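PDB 3M4X: NOL1/NOP2/sun family protein from Enterococcus faecium, which probably transfers a methyl group from S-adenosylmethionine to cytosine in ribosomal RNA, joining a Rossmann-like methyltransferase domain to a C-terminal PUA-like RNA-binding domain. Local coordinates for residues D111-P116 / Q214-S219; I179-P184 / S218-M223. All coordinates share one frame; numbering follows the deposited sequence.

Overall arrangement
Both contacts lie in the Rossmann-like methyltransferase domain, their centres about 4 Å apart, and both end on helix 205-222, where they share Ser218 and Ser219. Along the chain come first the loop 111-116 after strand 108-111, then strand 176-182, then the helix. Contact 1 sets the loop against the C-terminal half of the helix, at Ile216, and contact 2 sets the strand against its last turn. The two parallel strands are neighbours in the central sheet, and a probable hydrogen bond from Leu112 N to Val180 O, 3.0 Å, links the contacts. One helix thus packs on strand 176-182 and on the loop after its neighbour strand, which probably carries the cofactor-binding motif.

Contact 1 of 2, residues D111-P116 / Q214-S219; sequences DLCAAP and QEILSS
Just before Ile216, the helix residue that meets Leu112 and Cys113, the carbonyl oxygen Glu215 O is gripped by three donors. The hydroxyl Ser218 OG gives the short bond, 2.8 Å to Glu215 O, approaching at a C=O...donor angle of 115° and tilted 34° from the carbonyl plane. Ser218 N and Ser219 N add weak bonds to the same oxygen. Serine suits this partly exposed position because its hydroxyl can fold back onto the preceding turn of its own helix.

The atoms that meet across the contact are apolar. Leu112 CD2 meets Ile216 CG2 at 3.7 Å, and the two side chains cross obliquely. Ile216 turns its CG2 methyl to the loop: CG2 lies anti to the backbone N, while CG1 stands beside that nitrogen with chi1 -65° and carries CD1 elsewhere, to within 3.5 Å of Pro184 CD. A beta-branched residue therefore serves two neighbours at once. The short Cys113 reaches the edge of Ile216 with its sulfur, a loose apolar contact in which SG lies 4.3 Å from Ile216 CG2. Leucine is apt at 112, since its other neighbours include Val181, Leu168 and Met223, all apolar.

The backbone of Leu112 is held independently, its carbonyl O accepting a hydrogen bond from Asn136 ND2. Its sequence and its place after a central parallel strand are consistent with 111-116 beginning the glycine-rich loop of the first conserved motif, which in class I methyltransferases binds S-adenosylmethionine. The chemistry implies a division of labour: polar bonds fix the loop to the sheet and the helix turn to itself, while loop and helix probably meet mainly through apolar packing.

Contact 2 of 2, residues I179-P184 / S218-M223; sequences IVVDAP and SSAIKM
Ile179 reaches furthest into the helix end: its CD1 lies 3.4 Å from Ala220 O and 3.8 Å from Met223 CB. An extended side chain, with chi2 at 180°, brings that methyl against the last turn, where it crosses the side chain of Met223 at about a right angle. Ala220 O is already occupied by its own helix, accepting a bond of 2.8 Å from Met223 N, so its polarity is met although a methyl lies close by, obliquely beyond the oxygen.

Alanine suits position 220 because its single methyl lets strand and helix approach closely, with Ile179 CA 7.4 Å from Ala220 CA. Val181 CG2 packs on Ala220 CB at 4.0 Å, whereas Ile179 CG2 stands looser, 4.5 Å from that CB. Met223, present as selenomethionine, bends at chi3 (-80°) and spreads over Leu110, Leu168 and Phe172.

The solvent side is at Lys222, which points away from the strand with its long chain exposed; Ile221 also points away, but is buried and touches Tyr253. Strand 176-182, helix 205-222 and the parallel neighbour strand 228-234 form a beta-alpha-beta crossover. Contact 2 is the layer between its first strand and its helix, and its apolar groups suggest that burial of hydrocarbon contributes most to cohesion here.

Contact 1 of 2, residues D111-P116 / Q214-S219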
ATOM      1  N   ASP A 111      -6.547   5.586  -0.544  1.00 28.53           N
ATOM      2  CA  ASP A 111      -5.801   5.338   0.685  1.00 30.63           C
ATOM      3  C   ASP A 111      -5.318   6.703   1.162  1.00 32.15           C
ATOM      4  O   ASP A 111      -4.349   7.252   0.629  1.00 34.34           O
ATOM      5  CB  ASP A 111      -4.601   4.428   0.413  1.00 31.25           C
ATOM      6  CG  ASP A 111      -3.997   3.851   1.693  1.00 37.98           C
ATOM      7  OD1 ASP A 111      -3.077   3.003   1.596  1.00 35.38           O
ATOM      8  OD2 ASP A 111      -4.433   4.239   2.800  1.00 38.22           O
ATOM      9  N   LEU A 112      -6.000   7.256   2.153  1.00 32.06           N
ATOM     10  CA  LEU A 112      -5.828   8.670   2.493  1.00 34.80           C
ATOM     11  C   LEU A 112      -4.556   8.999   3.294  1.00 36.44           C
ATOM     12  O   LEU A 112      -3.918  10.020   3.067  1.00 40.38           O
ATOM     13  CB  LEU A 112      -7.083   9.188   3.199  1.00 32.68           C
ATOM     14  CG  LEU A 112      -7.203  10.683   3.486  1.00 33.08           C
ATOM     15  CD1 LEU A 112      -7.145  11.515   2.210  1.00 28.35           C
ATOM     16  CD2 LEU A 112      -8.494  10.938   4.213  1.00 38.70           C
ATOM     17  N   CYS A 113      -4.181   8.127   4.219  1.00 32.09           N
ATOM     18  CA  CYS A 113      -2.941   8.301   4.972  1.00 33.92           C
ATOM     19  C   CYS A 113      -2.046   7.083   4.759  1.00 32.89           C
ATOM     20  O   CYS A 113      -2.047   6.159   5.569  1.00 32.12           O
ATOM     21  CB  CYS A 113      -3.270   8.479   6.457  1.00 35.57           C
ATOM     22  SG  CYS A 113      -4.600   9.665   6.742  1.00 39.97           S
ATOM     23  N   ALA A 114      -1.258   7.103   3.690  1.00 29.00           N
ATOM     24  CA  ALA A 114      -0.859   5.846   3.039  1.00 36.75           C
ATOM     25  C   ALA A 114       0.528   5.265   3.314  1.00 37.55           C
ATOM     26  O   ALA A 114       0.701   4.063   3.206  1.00 42.42           O
ATOM     27  CB  ALA A 114      -1.084   5.948   1.556  1.00 35.98           C
ATOM     28  N   ALA A 115       1.509   6.103   3.641  1.00 40.59           N
ATOM     29  CA  ALA A 115       2.862   5.618   3.945  1.00 46.79           C
ATOM     30  C   ALA A 115       2.875   4.698   5.173  1.00 43.70           C
ATOM     31  O   ALA A 115       2.131   4.919   6.126  1.00 32.05           O
ATOM     32  CB  ALA A 115       3.811   6.782   4.151  1.00 46.53           C
ATOM     33  N   PRO A 116       3.738   3.667   5.159  1.00 46.41           N
ATOM     34  CA  PRO A 116       4.752   3.338   4.145  1.00 43.16           C
ATOM     35  C   PRO A 116       4.201   2.677   2.875  1.00 45.14           C
ATOM     36  O   PRO A 116       4.892   2.664   1.844  1.00 47.08           O
ATOM     37  CB  PRO A 116       5.672   2.342   4.868  1.00 43.72           C
ATOM     38  CG  PRO A 116       5.160   2.222   6.267  1.00 45.16           C
ATOM     39  CD  PRO A 116       3.757   2.710   6.278  1.00 48.83           C
ATOM     40  N   GLN A 214     -11.217  13.523  13.515  1.00 43.11           N
ATOM     41  CA  GLN A 214     -12.472  14.096  13.063  1.00 39.28           C
ATOM     42  C   GLN A 214     -12.261  15.007  11.869  1.00 38.22           C
ATOM     43  O   GLN A 214     -13.054  15.014  10.941  1.00 41.22           O
ATOM     44  CB  GLN A 214     -13.136  14.859  14.209  1.00 40.04           C
ATOM     45  CG  GLN A 214     -13.665  13.948  15.304  1.00 40.33           C
ATOM     46  CD  GLN A 214     -14.198  14.713  16.511  1.00 44.35           C
ATOM     47  OE1 GLN A 214     -14.977  14.181  17.300  1.00 42.16           O
ATOM     48  NE2 GLN A 214     -13.778  15.959  16.656  1.00 42.93           N
ATOM     49  N   GLU A 215     -11.182  15.774  11.892  1.00 41.44           N
ATOM     50  CA  GLU A 215     -10.866  16.664  10.780  1.00 43.60           C
ATOM     51  C   GLU A 215     -10.540  15.898   9.493  1.00 48.33           C
ATOM     52  O   GLU A 215     -10.991  16.267   8.404  1.00 49.24           O
ATOM     53  CB  GLU A 215      -9.706  17.590  11.158  1.00 46.21           C
ATOM     54  CG  GLU A 215     -10.077  18.618  12.222  1.00 54.38           C
ATOM     55  CD  GLU A 215      -8.919  18.980  13.133  1.00 62.82           C
ATOM     56  OE1 GLU A 215      -7.758  18.929  12.673  1.00 61.08           O
ATOM     57  OE2 GLU A 215      -9.175  19.321  14.311  1.00 67.89           O
ATOM     58  N   ILE A 216      -9.744  14.841   9.626  1.00 42.51           N
ATOM     59  CA  ILE A 216      -9.370  14.031   8.492  1.00 34.30           C
ATOM     60  C   ILE A 216     -10.622  13.397   7.895  1.00 31.07           C
ATOM     61  O   ILE A 216     -10.835  13.449   6.679  1.00 31.97           O
ATOM     62  CB  ILE A 216      -8.330  12.959   8.888  1.00 42.23           C
ATOM     63  CG1 ILE A 216      -7.031  13.630   9.328  1.00 40.96           C
ATOM     64  CG2 ILE A 216      -8.043  12.007   7.721  1.00 42.97           C
ATOM     65  CD1 ILE A 216      -5.991  12.676   9.849  1.00 40.60           C
ATOM     66  N   LEU A 217     -11.468  12.846   8.763  1.00 30.65           N
ATOM     67  CA  LEU A 217     -12.693  12.157   8.357  1.00 25.82           C
ATOM     68  C   LEU A 217     -13.758  13.052   7.755  1.00 29.14           C
ATOM     69  O   LEU A 217     -14.581  12.592   6.964  1.00 30.20           O
ATOM     70  CB  LEU A 217     -13.307  11.418   9.549  1.00 31.19           C
ATOM     71  CG  LEU A 217     -12.622  10.132   9.991  1.00 35.33           C
ATOM     72  CD1 LEU A 217     -13.204   9.712  11.324  1.00 32.80           C
ATOM     73  CD2 LEU A 217     -12.825   9.046   8.920  1.00 25.38           C
ATOM     74  N   SER A 218     -13.778  14.318   8.160  1.00 36.45           N
ATOM     75  CA  SER A 218     -14.770  15.236   7.638  1.00 40.54           C
ATOM     76  C   SER A 218     -14.431  15.549   6.185  1.00 44.62           C
ATOM     77  O   SER A 218     -15.318  15.806   5.363  1.00 45.63           O
ATOM     78  CB  SER A 218     -14.865  16.503   8.499  1.00 46.78           C
ATOM     79  OG  SER A 218     -13.658  17.247   8.472  1.00 51.78           O
ATOM     80  N   SER A 219     -13.144  15.504   5.860  1.00 38.87           N
ATOM     81  CA  SER A 219     -12.739  15.615   4.467  1.00 34.41           C
ATOM     82  C   SER A 219     -13.013  14.318   3.711  1.00 38.55           C
ATOM     83  O   SER A 219     -13.531  14.337   2.589  1.00 34.11           O
ATOM     84  CB  SER A 219     -11.270  15.995   4.362  1.00 40.99           C
ATOM     85  OG  SER A 219     -11.063  17.326   4.786  1.00 47.33           O
TER

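Contact 2 of 2, residues I179-P184 / S218-M223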
ATOM      1  N   ILE A 179     -12.846   4.245   0.591  1.00 29.10           N
ATOM      2  CA  ILE A 179     -11.780   5.035   1.183  1.00 32.64           C
ATOM      3  C   ILE A 179     -11.258   4.399   2.462  1.00 30.74           C
ATOM      4  O   ILE A 179     -12.024   4.022   3.344  1.00 32.64           O
ATOM      5  CB  ILE A 179     -12.233   6.488   1.471  1.00 31.05           C
ATOM      6  CG1 ILE A 179     -12.735   7.172   0.193  1.00 30.18           C
ATOM      7  CG2 ILE A 179     -11.094   7.288   2.114  1.00 30.26           C
ATOM      8  CD1 ILE A 179     -13.202   8.624   0.415  1.00 29.12           C
ATOM      9  N   VAL A 180      -9.942   4.294   2.554  1.00 28.07           N
ATOM     10  CA  VAL A 180      -9.303   3.752   3.724  1.00 21.55           C
ATOM     11  C   VAL A 180      -8.578   4.873   4.443  1.00 31.74           C
ATOM     12  O   VAL A 180      -7.709   5.548   3.876  1.00 31.82           O
ATOM     13  CB  VAL A 180      -8.298   2.657   3.355  1.00 25.99           C
ATOM     14  CG1 VAL A 180      -7.531   2.205   4.580  1.00 28.73           C
ATOM     15  CG2 VAL A 180      -9.013   1.497   2.687  1.00 29.74           C
ATOM     16  N   VAL A 181      -8.953   5.059   5.701  1.00 33.92           N
ATOM     17  CA  VAL A 181      -8.350   6.048   6.570  1.00 36.45           C
ATOM     18  C   VAL A 181      -7.670   5.340   7.743  1.00 36.78           C
ATOM     19  O   VAL A 181      -8.314   4.978   8.730  1.00 31.43           O
ATOM     20  CB  VAL A 181      -9.419   7.002   7.130  1.00 33.60           C
ATOM     21  CG1 VAL A 181      -8.769   8.089   7.996  1.00 34.52           C
ATOM     22  CG2 VAL A 181     -10.221   7.619   5.996  1.00 28.81           C
ATOM     23  N   ASP A 182      -6.371   5.124   7.612  1.00 40.14           N
ATOM     24  CA  ASP A 182      -5.562   4.600   8.703  1.00 37.77           C
ATOM     25  C   ASP A 182      -5.028   5.836   9.419  1.00 36.24           C
ATOM     26  O   ASP A 182      -3.983   6.365   9.084  1.00 37.06           O
ATOM     27  CB  ASP A 182      -4.452   3.728   8.119  1.00 44.04           C
ATOM     28  CG  ASP A 182      -3.443   3.263   9.152  1.00 45.63           C
ATOM     29  OD1 ASP A 182      -3.824   2.905  10.291  1.00 43.70           O
ATOM     30  OD2 ASP A 182      -2.249   3.249   8.795  1.00 48.44           O
ATOM     31  N   ALA A 183      -5.794   6.316  10.390  1.00 39.61           N
ATOM     32  CA  ALA A 183      -5.600   7.649  10.946  1.00 37.41           C
ATOM     33  C   ALA A 183      -4.401   7.775  11.857  1.00 38.15           C
ATOM     34  O   ALA A 183      -4.114   6.870  12.639  1.00 39.33           O
ATOM     35  CB  ALA A 183      -6.850   8.089  11.685  1.00 42.82           C
ATOM     36  N   PRO A 184      -3.702   8.914  11.773  1.00 39.08           N
ATOM     37  CA  PRO A 184      -2.679   9.174  12.789  1.00 44.35           C
ATOM     38  C   PRO A 184      -3.373   9.054  14.122  1.00 41.25           C
ATOM     39  O   PRO A 184      -4.505   9.541  14.267  1.00 42.81           O
ATOM     40  CB  PRO A 184      -2.288  10.641  12.544  1.00 47.87           C
ATOM     41  CG  PRO A 184      -2.770  10.959  11.151  1.00 41.26           C
ATOM     42  CD  PRO A 184      -3.973  10.087  10.927  1.00 39.63           C
ATOM     43  N   SER A 218     -13.778  14.318   8.160  1.00 36.45           N
ATOM     44  CA  SER A 218     -14.770  15.236   7.638  1.00 40.54           C
ATOM     45  C   SER A 218     -14.431  15.549   6.185  1.00 44.62           C
ATOM     46  O   SER A 218     -15.318  15.806   5.363  1.00 45.63           O
ATOM     47  CB  SER A 218     -14.865  16.503   8.499  1.00 46.78           C
ATOM     48  OG  SER A 218     -13.658  17.247   8.472  1.00 51.78           O
ATOM     49  N   SER A 219     -13.144  15.504   5.860  1.00 38.87           N
ATOM     50  CA  SER A 219     -12.739  15.615   4.467  1.00 34.41           C
ATOM     51  C   SER A 219     -13.013  14.318   3.711  1.00 38.55           C
ATOM     52  O   SER A 219     -13.531  14.337   2.589  1.00 34.11           O
ATOM     53  CB  SER A 219     -11.270  15.995   4.362  1.00 40.99           C
ATOM     54  OG  SER A 219     -11.063  17.326   4.786  1.00 47.33           O
ATOM     55  N   ALA A 220     -12.669  13.189   4.333  1.00 38.95           N
ATOM     56  CA  ALA A 220     -12.808  11.884   3.691  1.00 29.12           C
ATOM     57  C   ALA A 220     -14.229  11.660   3.227  1.00 31.23           C
ATOM     58  O   ALA A 220     -14.467  11.277   2.079  1.00 36.86           O
ATOM     59  CB  ALA A 220     -12.374  10.746   4.654  1.00 26.29           C
ATOM     60  N   ILE A 221     -15.181  11.894   4.122  1.00 29.83           N
ATOM     61  CA  ILE A 221     -16.574  11.592   3.817  1.00 34.19           C
ATOM     62  C   ILE A 221     -17.099  12.345   2.595  1.00 36.41           C
ATOM     63  O   ILE A 221     -17.966  11.834   1.868  1.00 36.81           O
ATOM     64  CB  ILE A 221     -17.491  11.825   5.025  1.00 43.46           C
ATOM     65  CG1 ILE A 221     -17.131  10.843   6.132  1.00 51.56           C
ATOM     66  CG2 ILE A 221     -18.935  11.625   4.638  1.00 46.11           C
ATOM     67  CD1 ILE A 221     -18.174  10.714   7.183  1.00 55.64           C
ATOM     68  N   LYS A 222     -16.563  13.539   2.348  1.00 29.74           N
ATOM     69  CA  LYS A 222     -16.964  14.297   1.164  1.00 30.67           C
ATOM     70  C   LYS A 222     -16.530  13.616  -0.153  1.00 36.15           C
ATOM     71  O   LYS A 222     -17.094  13.872  -1.234  1.00 38.07           O
ATOM     72  CB  LYS A 222     -16.419  15.723   1.228  1.00 29.57           C
ATOM     73  CG  LYS A 222     -16.880  16.510   2.440  1.00 30.21           C
ATOM     74  CD  LYS A 222     -16.488  17.964   2.288  1.00 37.77           C
ATOM     75  CE  LYS A 222     -16.333  18.655   3.627  1.00 43.83           C
ATOM     76  NZ  LYS A 222     -15.600  19.950   3.437  1.00 46.80           N
HETATM   77  N   MSE A 223     -15.537  12.740  -0.074  1.00 28.99           N
HETATM   78  CA  MSE A 223     -15.025  12.125  -1.290  1.00 32.10           C
HETATM   79  C   MSE A 223     -15.668  10.788  -1.637  1.00 30.44           C
HETATM   80  O   MSE A 223     -15.265  10.126  -2.586  1.00 38.64           O
HETATM   81  CB  MSE A 223     -13.507  12.043  -1.220  1.00 37.68           C
HETATM   82  CG  MSE A 223     -12.908  13.442  -1.152  1.00 38.79           C
HETATM   83 SE   MSE A 223     -10.978  13.470  -1.144  1.00 51.81          SE
HETATM   84  CE  MSE A 223     -10.611  13.053   0.759  1.00 28.39           C
TER